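Local atomic coordinates of ATP-dependent 6-phosphofructokinase subunit beta (Saccharomyces cerevisiae, PDB entry 3O8O), a protein that catalyses the ATP-dependent phosphorylation of fructose 6-phosphate to fructose 1,6-bisphosphate, the first committed step of glycolysis. Residues 26-31 / 757-762; 518-523 / 533-538; 561-566 / 654-659. One frame throughout, in Å; residues are numbered along the deposited sequence.

Contact 1. Residues 26-31 / 757-762; sequences VRSAIF and DHLVGR
Arg27 reaches across from helix 18-32, in what is probably the catalytic domain, to the last turn of helix 750-760 in the probable regulatory domain, where it meets the backbone of Leu759 far from the annotated sites. Its CB begins the contact, lying 3.8 Å from Leu759 CD2. Beyond it the chain turns at chi2 (-73°), which swings CD round, and CG and CD both pass close to Leu759 O. NE turns instead to Trp59 O, whose residue also offers its ring to the guanidinium as a cation-pi partner. At the tip, NH1 donates to Leu759 O over 2.7 Å; it lies nearly on the C=O axis (168°), but the bond is bent at the hydrogen. An alanine here would probably leave Leu759 O and Trp59 O without these donors and open a gap between the two helices.

Leu759, also touched by Thr304 of helix 297-316, sends CD2 toward Ser28, whose OG is engaged with Ala24 O in its own helix. One turn on, Phe31 and His758 form an offset stack, their planes 24° apart and centroids 4.4 Å apart. Phe31 CZ lies over the centre of the imidazole, 3.4 Å from its plane, and His758 CB makes a CH-pi contact with the phenyl face. Gly761, at positive phi, closes a Schellman motif after the last turn, a conformation that favours glycine.

A long cationic side chain thus suits a helix C-terminus: the helix dipole probably strengthens the bond, while the aromatic pair, with Phe31 exposed, adds dispersion at the margin.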
loop_
_atom_site.group_PDB
_atom_site.type_symbol
_atom_site.label_atom_id
_atom_site.label_comp_id
_atom_site.label_asym_id
_atom_site.label_seq_id
_atom_site.Cartn_x
_atom_site.Cartn_y
_atom_site.Cartn_z
ATOM N N VAL B 26 -7.794 -42.392 -8.609
ATOM C CA VAL B 26 -6.417 -42.667 -8.993
ATOM C C VAL B 26 -5.460 -42.097 -7.956
ATOM O O VAL B 26 -4.551 -42.794 -7.525
ATOM C CB VAL B 26 -6.071 -42.051 -10.366
ATOM C CG1 VAL B 26 -4.597 -42.257 -10.673
ATOM C CG2 VAL B 26 -6.920 -42.680 -11.451
ATOM N N ARG B 27 -5.665 -40.841 -7.556
ATOM C CA ARG B 27 -4.784 -40.194 -6.571
ATOM C C ARG B 27 -4.877 -40.848 -5.200
ATOM O O ARG B 27 -3.856 -41.148 -4.575
ATOM C CB ARG B 27 -5.107 -38.698 -6.419
ATOM C CG ARG B 27 -4.794 -37.833 -7.641
ATOM C CD ARG B 27 -3.334 -37.648 -7.779
ATOM N NE ARG B 27 -2.953 -36.939 -9.002
ATOM C CZ ARG B 27 -3.147 -35.641 -9.228
ATOM N NH1 ARG B 27 -3.729 -34.884 -8.317
ATOM N NH2 ARG B 27 -2.732 -35.097 -10.363
ATOM N N SER B 28 -6.106 -41.046 -4.735
ATOM C CA SER B 28 -6.359 -41.672 -3.441
ATOM C C SER B 28 -5.640 -43.011 -3.376
ATOM O O SER B 28 -4.964 -43.329 -2.397
ATOM C CB SER B 28 -7.859 -41.890 -3.248
ATOM O OG SER B 28 -8.590 -40.676 -3.308
ATOM N N ALA B 29 -5.795 -43.801 -4.427
ATOM C CA ALA B 29 -5.129 -45.085 -4.484
ATOM C C ALA B 29 -3.615 -44.874 -4.333
ATOM O O ALA B 29 -3.016 -45.396 -3.391
ATOM C CB ALA B 29 -5.443 -45.794 -5.819
ATOM N N ILE B 30 -3.013 -44.105 -5.242
ATOM C CA ILE B 30 -1.572 -43.869 -5.207
ATOM C C ILE B 30 -1.111 -43.349 -3.873
ATOM O O ILE B 30 0.003 -43.655 -3.430
ATOM C CB ILE B 30 -1.099 -42.869 -6.268
ATOM C CG1 ILE B 30 -1.463 -43.372 -7.668
ATOM C CG2 ILE B 30 0.416 -42.710 -6.184
ATOM C CD1 ILE B 30 -0.847 -42.555 -8.829
ATOM N N PHE B 31 -1.969 -42.564 -3.235
ATOM C CA PHE B 31 -1.659 -42.001 -1.928
ATOM C C PHE B 31 -1.570 -43.114 -0.883
ATOM O O PHE B 31 -0.623 -43.153 -0.094
ATOM C CB PHE B 31 -2.737 -41.002 -1.522
ATOM C CG PHE B 31 -2.440 -40.272 -0.240
ATOM C CD1 PHE B 31 -1.431 -39.307 -0.182
ATOM C CD2 PHE B 31 -3.175 -40.549 0.917
ATOM C CE1 PHE B 31 -1.161 -38.628 1.000
ATOM C CE2 PHE B 31 -2.917 -39.878 2.115
ATOM C CZ PHE B 31 -1.906 -38.913 2.153
ATOM N N ASP B 757 -5.001 -31.230 0.451
ATOM C CA ASP B 757 -3.556 -31.344 0.359
ATOM C C ASP B 757 -3.145 -32.711 -0.206
ATOM O O ASP B 757 -2.296 -32.804 -1.112
ATOM C CB ASP B 757 -2.891 -31.158 1.741
ATOM C CG ASP B 757 -2.735 -29.704 2.135
ATOM O OD1 ASP B 757 -2.363 -28.886 1.282
ATOM O OD2 ASP B 757 -2.965 -29.374 3.310
ATOM N N HIS B 758 -3.756 -33.767 0.331
ATOM C CA HIS B 758 -3.408 -35.121 -0.067
ATOM C C HIS B 758 -3.572 -35.360 -1.546
ATOM O O HIS B 758 -2.680 -35.902 -2.205
ATOM C CB HIS B 758 -4.237 -36.120 0.725
ATOM C CG HIS B 758 -3.936 -36.125 2.190
ATOM N ND1 HIS B 758 -4.724 -36.788 3.108
ATOM C CD2 HIS B 758 -2.920 -35.569 2.894
ATOM C CE1 HIS B 758 -4.205 -36.640 4.315
ATOM N NE2 HIS B 758 -3.110 -35.905 4.213
ATOM N N LEU B 759 -4.714 -34.933 -2.067
ATOM C CA LEU B 759 -5.032 -35.118 -3.470
ATOM C C LEU B 759 -4.061 -34.439 -4.404
ATOM O O LEU B 759 -3.983 -34.758 -5.589
ATOM C CB LEU B 759 -6.429 -34.589 -3.747
ATOM C CG LEU B 759 -7.546 -35.527 -3.329
ATOM C CD1 LEU B 759 -8.890 -34.858 -3.451
ATOM C CD2 LEU B 759 -7.468 -36.744 -4.231
ATOM N N VAL B 760 -3.301 -33.501 -3.876
ATOM C CA VAL B 760 -2.396 -32.775 -4.726
ATOM C C VAL B 760 -0.952 -32.952 -4.268
ATOM O O VAL B 760 -0.031 -32.402 -4.876
ATOM C CB VAL B 760 -2.843 -31.320 -4.744
ATOM C CG1 VAL B 760 -2.727 -30.748 -3.370
ATOM C CG2 VAL B 760 -2.061 -30.544 -5.757
ATOM N N GLY B 761 -0.781 -33.741 -3.199
ATOM C CA GLY B 761 0.540 -34.052 -2.653
ATOM C C GLY B 761 1.299 -32.990 -1.848
ATOM O O GLY B 761 2.546 -32.938 -1.857
ATOM N N ARG B 762 0.551 -32.151 -1.134
ATOM C CA ARG B 762 1.160 -31.097 -0.355
ATOM C C ARG B 762 1.332 -31.547 1.081
ATOM O O ARG B 762 0.491 -32.262 1.618
ATOM C CB ARG B 762 0.295 -29.853 -0.417
ATOM C CG ARG B 762 0.958 -28.632 0.156
ATOM C CD ARG B 762 -0.042 -27.542 0.388
ATOM N NE ARG B 762 0.580 -26.366 0.964
ATOM C CZ ARG B 762 -0.013 -25.573 1.846
ATOM N NH1 ARG B 762 -1.254 -25.835 2.258
ATOM N NH2 ARG B 762 0.642 -24.523 2.327
#

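Contact 2. Residues 518-523 / 533-538. With FDP (2,6-di-O-phosphono-beta-D-fructofuranose), chain L.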
loop_
_atom_site.group_PDB
_atom_site.type_symbol
_atom_site.label_atom_id
_atom_site.label_comp_id
_atom_site.label_asym_id
_atom_site.label_seq_id
_atom_site.Cartn_x
_atom_site.Cartn_y
_atom_site.Cartn_z
ATOM N N VAL B 518 -36.369 -14.050 12.650
ATOM C CA VAL B 518 -35.687 -14.948 11.698
ATOM C C VAL B 518 -34.789 -14.336 10.590
ATOM O O VAL B 518 -35.174 -13.399 9.876
ATOM C CB VAL B 518 -36.701 -15.890 10.980
ATOM C CG1 VAL B 518 -37.165 -15.295 9.632
ATOM C CG2 VAL B 518 -36.058 -17.223 10.749
ATOM N N LEU B 519 -33.607 -14.926 10.421
ATOM C CA LEU B 519 -32.631 -14.482 9.426
ATOM C C LEU B 519 -32.308 -15.563 8.405
ATOM O O LEU B 519 -32.028 -16.701 8.780
ATOM C CB LEU B 519 -31.325 -14.078 10.130
ATOM C CG LEU B 519 -30.058 -13.838 9.295
ATOM C CD1 LEU B 519 -30.235 -12.610 8.405
ATOM C CD2 LEU B 519 -28.870 -13.666 10.229
ATOM N N ILE B 520 -32.348 -15.215 7.123
ATOM C CA ILE B 520 -31.986 -16.169 6.078
ATOM C C ILE B 520 -30.565 -15.782 5.705
ATOM O O ILE B 520 -30.368 -14.805 4.996
ATOM C CB ILE B 520 -32.840 -16.021 4.811
ATOM C CG1 ILE B 520 -34.305 -16.367 5.104
ATOM C CG2 ILE B 520 -32.271 -16.925 3.724
ATOM C CD1 ILE B 520 -35.227 -16.275 3.897
ATOM N N PRO B 521 -29.557 -16.541 6.168
ATOM C CA PRO B 521 -28.166 -16.195 5.845
ATOM C C PRO B 521 -27.850 -16.151 4.354
ATOM O O PRO B 521 -28.299 -17.011 3.595
ATOM C CB PRO B 521 -27.361 -17.267 6.576
ATOM C CG PRO B 521 -28.278 -17.698 7.684
ATOM C CD PRO B 521 -29.609 -17.752 6.999
ATOM N N ALA B 522 -27.083 -15.138 3.947
ATOM C CA ALA B 522 -26.675 -14.972 2.558
ATOM C C ALA B 522 -25.440 -14.070 2.410
ATOM O O ALA B 522 -25.448 -12.869 2.721
ATOM C CB ALA B 522 -27.818 -14.432 1.745
ATOM N N THR B 523 -24.371 -14.690 1.931
ATOM C CA THR B 523 -23.086 -14.043 1.712
ATOM C C THR B 523 -22.237 -15.127 1.085
ATOM O O THR B 523 -22.244 -16.247 1.568
ATOM C CB THR B 523 -22.440 -13.643 3.021
ATOM O OG1 THR B 523 -21.022 -13.720 2.882
ATOM C CG2 THR B 523 -22.838 -14.588 4.117
ATOM N N TYR B 533 -24.596 -23.371 5.190
ATOM C CA TYR B 533 -24.698 -22.883 3.834
ATOM C C TYR B 533 -25.409 -21.575 3.715
ATOM O O TYR B 533 -26.627 -21.564 3.744
ATOM C CB TYR B 533 -25.442 -23.862 2.946
ATOM C CG TYR B 533 -25.491 -23.381 1.518
ATOM C CD1 TYR B 533 -24.421 -23.598 0.667
ATOM C CD2 TYR B 533 -26.564 -22.638 1.050
ATOM C CE1 TYR B 533 -24.402 -23.085 -0.607
ATOM C CE2 TYR B 533 -26.570 -22.116 -0.228
ATOM C CZ TYR B 533 -25.475 -22.343 -1.061
ATOM O OH TYR B 533 -25.438 -21.836 -2.351
ATOM N N SER B 534 -24.683 -20.478 3.572
ATOM C CA SER B 534 -25.357 -19.208 3.396
ATOM C C SER B 534 -25.791 -19.121 1.913
ATOM O O SER B 534 -25.297 -19.873 1.075
ATOM C CB SER B 534 -24.427 -18.059 3.768
ATOM O OG SER B 534 -23.319 -18.016 2.904
ATOM N N LEU B 535 -26.739 -18.246 1.588
ATOM C CA LEU B 535 -27.176 -18.127 0.205
ATOM C C LEU B 535 -26.118 -17.365 -0.593
ATOM O O LEU B 535 -25.473 -16.437 -0.082
ATOM C CB LEU B 535 -28.524 -17.387 0.121
ATOM C CG LEU B 535 -29.822 -18.089 0.520
ATOM C CD1 LEU B 535 -30.995 -17.179 0.217
ATOM C CD2 LEU B 535 -29.971 -19.370 -0.250
ATOM N N GLY B 536 -25.948 -17.763 -1.848
ATOM C CA GLY B 536 -24.976 -17.113 -2.713
ATOM C C GLY B 536 -23.688 -17.908 -2.837
ATOM O O GLY B 536 -22.997 -17.886 -3.855
ATOM N N SER B 537 -23.385 -18.632 -1.777
ATOM C CA SER B 537 -22.190 -19.435 -1.706
ATOM C C SER B 537 -21.869 -20.256 -2.968
ATOM O O SER B 537 -20.813 -20.093 -3.574
ATOM C CB SER B 537 -22.304 -20.342 -0.492
ATOM O OG SER B 537 -21.178 -21.167 -0.401
ATOM N N ASP B 538 -22.772 -21.140 -3.365
ATOM C CA ASP B 538 -22.537 -21.977 -4.530
ATOM C C ASP B 538 -22.333 -21.135 -5.792
ATOM O O ASP B 538 -21.621 -21.521 -6.717
ATOM C CB ASP B 538 -23.720 -22.974 -4.722
ATOM C CG ASP B 538 -23.565 -23.865 -5.975
ATOM O OD1 ASP B 538 -22.734 -24.808 -5.961
ATOM O OD2 ASP B 538 -24.276 -23.614 -6.979
HETATM P P1 FDP L . -18.725 -10.352 3.685
HETATM O O1P FDP L . -19.762 -9.888 4.633
HETATM O O2P FDP L . -19.108 -11.775 3.043
HETATM O O3P FDP L . -17.305 -10.564 4.417
HETATM O O1 FDP L . -15.695 -10.929 0.660
HETATM C C1 FDP L . -16.471 -10.525 1.792
HETATM C C2 FDP L . -17.642 -9.646 1.347
HETATM O O2 FDP L . -18.513 -9.346 2.444
HETATM C C3 FDP L . -18.397 -10.316 0.198
HETATM O O3 FDP L . -19.695 -10.693 0.664
HETATM C C4 FDP L . -18.527 -9.185 -0.819
HETATM O O4 FDP L . -18.541 -9.755 -2.130
HETATM C C5 FDP L . -17.206 -8.465 -0.577
HETATM O O5 FDP L . -17.151 -8.395 0.852
HETATM C C6 FDP L . -17.137 -7.047 -1.147
HETATM O O6 FDP L . -18.020 -6.174 -0.436
HETATM P P2 FDP L . -17.848 -4.575 -0.523
HETATM O O4P FDP L . -18.691 -3.876 0.470
HETATM O O5P FDP L . -16.285 -4.249 -0.332
HETATM O O6P FDP L . -18.208 -4.184 -2.042
#
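The flat groups that meet between Pro521 and Leu535 are peptide units. Leu535 N approaches Pro521 O from above the carbonyl plane, 36° out of it, in a 2.8 Å hydrogen bond. Pro521 CB lies 4.1 Å from Ser534 CB. The next peptide along, through Thr523 N, gives only a weak bond to Leu535 O. Between these two bonds Ala522 and Leu535 form a single beta bridge, and a methyl suits so close a backbone approach (CA to CA 4.0 Å). Leu535 CD1 then meets Ile520 CG2 at 3.7 Å.

Here the chain of strand 519-521, in the probable regulatory domain, runs on toward the ligand. The strand lies beside strand 487-492, and Leu519 has backbone bonds to Ala715 and Val717. Gly536 is the N-cap of helix 537-558; at its backbone angles a CB would press on the carbonyl O of Leu535, hence glycine.

Ser534, with OG between its own N and carbonyl carbon (chi1 64°), donates to Thr523 O, although the modelled length is doubtfully short. The CB of Thr523 is directed away from 533-538, though CG2 still meets Ser534 OG. Thr523 OG1 donates to O2P of the bisphosphate at 2.7 Å, in the fructose 2,6-bisphosphate activator site that Arg465, His660 and a neighbouring subunit help complete.

Contact 3. Residues 561-566 / 654-659. With FDP (2,6-di-O-phosphono-beta-D-fructofuranose), chain J.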
loop_
_atom_site.group_PDB
_atom_site.type_symbol
_atom_site.label_atom_id
_atom_site.label_comp_id
_atom_site.label_asym_id
_atom_site.label_seq_id
_atom_site.Cartn_x
_atom_site.Cartn_y
_atom_site.Cartn_z
ATOM N N ARG B 561 5.002 -21.779 -14.328
ATOM C CA ARG B 561 4.383 -20.595 -13.789
ATOM C C ARG B 561 3.230 -20.930 -12.884
ATOM O O ARG B 561 2.473 -21.854 -13.147
ATOM C CB ARG B 561 3.897 -19.682 -14.907
ATOM C CG ARG B 561 3.013 -18.585 -14.389
ATOM C CD ARG B 561 2.872 -17.497 -15.383
ATOM N NE ARG B 561 4.090 -16.711 -15.528
ATOM C CZ ARG B 561 4.169 -15.627 -16.296
ATOM N NH1 ARG B 561 3.106 -15.224 -16.972
ATOM N NH2 ARG B 561 5.294 -14.944 -16.386
ATOM N N ALA B 562 3.111 -20.165 -11.809
ATOM C CA ALA B 562 2.036 -20.343 -10.849
ATOM C C ALA B 562 1.335 -18.999 -10.678
ATOM O O ALA B 562 1.928 -17.937 -10.898
ATOM C CB ALA B 562 2.593 -20.838 -9.488
ATOM N N PHE B 563 0.060 -19.051 -10.309
ATOM C CA PHE B 563 -0.717 -17.836 -10.099
ATOM C C PHE B 563 -1.180 -17.765 -8.659
ATOM O O PHE B 563 -1.626 -18.762 -8.098
ATOM C CB PHE B 563 -1.965 -17.805 -10.990
ATOM C CG PHE B 563 -1.749 -17.190 -12.336
ATOM C CD1 PHE B 563 -1.574 -17.983 -13.465
ATOM C CD2 PHE B 563 -1.740 -15.813 -12.485
ATOM C CE1 PHE B 563 -1.394 -17.405 -14.729
ATOM C CE2 PHE B 563 -1.567 -15.231 -13.730
ATOM C CZ PHE B 563 -1.393 -16.023 -14.856
ATOM N N VAL B 564 -1.043 -16.596 -8.047
ATOM C CA VAL B 564 -1.538 -16.408 -6.703
ATOM C C VAL B 564 -2.828 -15.625 -6.922
ATOM O O VAL B 564 -2.799 -14.465 -7.372
ATOM C CB VAL B 564 -0.598 -15.594 -5.841
ATOM C CG1 VAL B 564 -1.233 -15.365 -4.460
ATOM C CG2 VAL B 564 0.690 -16.317 -5.691
ATOM N N VAL B 565 -3.949 -16.292 -6.637
ATOM C CA VAL B 565 -5.272 -15.741 -6.832
ATOM C C VAL B 565 -5.892 -15.232 -5.576
ATOM O O VAL B 565 -6.195 -16.016 -4.678
ATOM C CB VAL B 565 -6.221 -16.787 -7.354
ATOM C CG1 VAL B 565 -7.512 -16.118 -7.780
ATOM C CG2 VAL B 565 -5.584 -17.536 -8.487
ATOM N N ASP B 566 -6.107 -13.923 -5.514
ATOM C CA ASP B 566 -6.738 -13.306 -4.353
ATOM C C ASP B 566 -8.191 -13.809 -4.259
ATOM O O ASP B 566 -8.931 -13.697 -5.221
ATOM C CB ASP B 566 -6.703 -11.795 -4.527
ATOM C CG ASP B 566 -7.312 -11.069 -3.357
ATOM O OD1 ASP B 566 -6.850 -11.326 -2.227
ATOM O OD2 ASP B 566 -8.238 -10.247 -3.564
ATOM N N LYS B 654 2.584 -14.981 -10.838
ATOM C CA LYS B 654 1.906 -13.721 -11.125
ATOM C C LYS B 654 0.680 -13.618 -10.251
ATOM O O LYS B 654 0.155 -14.612 -9.773
ATOM C CB LYS B 654 1.470 -13.623 -12.592
ATOM C CG LYS B 654 2.597 -13.560 -13.601
ATOM C CD LYS B 654 3.648 -12.573 -13.158
ATOM C CE LYS B 654 4.675 -12.296 -14.237
ATOM N NZ LYS B 654 4.144 -11.379 -15.263
ATOM N N PRO B 655 0.208 -12.400 -10.021
ATOM C CA PRO B 655 -0.983 -12.267 -9.183
ATOM C C PRO B 655 -2.270 -12.294 -10.023
ATOM O O PRO B 655 -2.251 -12.072 -11.246
ATOM C CB PRO B 655 -0.754 -10.924 -8.479
ATOM C CG PRO B 655 -0.023 -10.146 -9.525
ATOM C CD PRO B 655 0.909 -11.118 -10.177
ATOM N N ALA B 656 -3.385 -12.589 -9.365
ATOM C CA ALA B 656 -4.674 -12.630 -10.044
ATOM C C ALA B 656 -5.723 -12.125 -9.087
ATOM O O ALA B 656 -5.830 -12.629 -7.971
ATOM C CB ALA B 656 -5.002 -14.039 -10.480
ATOM N N TYR B 657 -6.472 -11.115 -9.519
ATOM C CA TYR B 657 -7.511 -10.549 -8.679
ATOM C C TYR B 657 -8.896 -10.598 -9.313
ATOM O O TYR B 657 -9.379 -9.595 -9.842
ATOM C CB TYR B 657 -7.168 -9.107 -8.314
ATOM C CG TYR B 657 -5.993 -8.951 -7.391
ATOM C CD1 TYR B 657 -4.706 -8.866 -7.886
ATOM C CD2 TYR B 657 -6.171 -8.843 -6.030
ATOM C CE1 TYR B 657 -3.600 -8.669 -7.036
ATOM C CE2 TYR B 657 -5.093 -8.644 -5.176
ATOM C CZ TYR B 657 -3.806 -8.555 -5.684
ATOM O OH TYR B 657 -2.743 -8.346 -4.833
ATOM N N PRO B 658 -9.558 -11.764 -9.253
ATOM C CA PRO B 658 -10.894 -11.923 -9.829
ATOM C C PRO B 658 -11.840 -10.916 -9.204
ATOM O O PRO B 658 -12.807 -10.481 -9.825
ATOM C CB PRO B 658 -11.245 -13.379 -9.515
ATOM C CG PRO B 658 -10.465 -13.651 -8.304
ATOM C CD PRO B 658 -9.152 -12.988 -8.556
ATOM N N GLY B 659 -11.550 -10.545 -7.971
ATOM C CA GLY B 659 -12.359 -9.541 -7.317
ATOM C C GLY B 659 -13.850 -9.766 -7.127
ATOM O O GLY B 659 -14.275 -10.762 -6.541
HETATM P P1 FDP J . 1.183 -7.700 -24.320
HETATM O O1P FDP J . 1.664 -8.267 -25.600
HETATM O O2P FDP J . 0.810 -6.140 -24.467
HETATM O O3P FDP J . 2.305 -7.783 -23.171
HETATM O O1 FDP J . -1.921 -6.522 -21.180
HETATM C C1 FDP J . -1.400 -6.803 -22.482
HETATM C C2 FDP J . -0.697 -8.162 -22.465
HETATM O O2 FDP J . -0.109 -8.465 -23.735
HETATM C C3 FDP J . -1.672 -9.284 -22.096
HETATM O O3 FDP J . -2.049 -10.009 -23.270
HETATM C C4 FDP J . -0.788 -10.183 -21.238
HETATM O O4 FDP J . -1.637 -10.985 -20.411
HETATM C C5 FDP J . -0.062 -9.102 -20.440
HETATM O O5 FDP J . 0.308 -8.138 -21.441
HETATM C C6 FDP J . 1.202 -9.596 -19.733
HETATM O O6 FDP J . 0.945 -10.685 -18.847
HETATM P P2 FDP J . 2.190 -11.431 -18.151
HETATM O O4P FDP J . 2.597 -10.745 -16.905
HETATM O O5P FDP J . 1.739 -12.954 -17.892
HETATM O O6P FDP J . 3.357 -11.472 -19.260
#
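Phe563 and Lys654 lie side by side in neighbouring parallel strands, and the tight part of the contact starts from them. Four backbone hydrogen bonds zip the strands together, among them Val564 N to Lys654 O (2.9 Å) and Asp566 N to Ala656 O (2.8 Å). On the face shared with Val565 and Ala656, Phe563 CE2 packs against Lys654 CB at 3.6 Å. Small Ala656 lets the strands come close, and Val565 CG1 touches Pro658 CD.

The partly exposed end is charged, held by side chains and ligand rather than by the backbone ladder. Arg561 bends at chi3 (-72°), which places NE, and Lys654 CG lies over the guanidinium centre, 3.7 Å above its plane. Arg561 NH1 gives a weak bond to O5P of a fructose bisphosphate, and NH2 forms a salt bridge with Asp652. Lys654 NZ is beside this phosphate, at a doubtful modelled distance. Two cations so close would probably repel each other without these anions. Both residues are predicted to bind the activator.

Strand 652-656 is outermost within this chain in its parallel sheet, and strand 622-627 flanks 561-567 on the other side. A neighbouring subunit also contacts Phe563 and Pro658 and binds the same ligand. Helix 537-558 packs on Phe563, and helix 636-647 on Val564 and Tyr657.

In the fold
Contact 1 joins the two halves of the chain, probably the catalytic and the regulatory domain, and lies away from the annotated sites; contacts 2 and 3 are both nested in the long loop it closes. Their centres lie about 32 and 24 Å from that of contact 1. Contacts 2 and 3 follow each other in what is probably the regulatory domain, 27 Å apart between centres and about 12 Å between nearest atoms. Helix 537-558 begins in contact 2 and leads into strand 561-567 of contact 3. Each touches a different fructose bisphosphate, yet the Asp566 side chain of contact 3 is about 9 Å from the one bound by Thr523, nearest atoms compared.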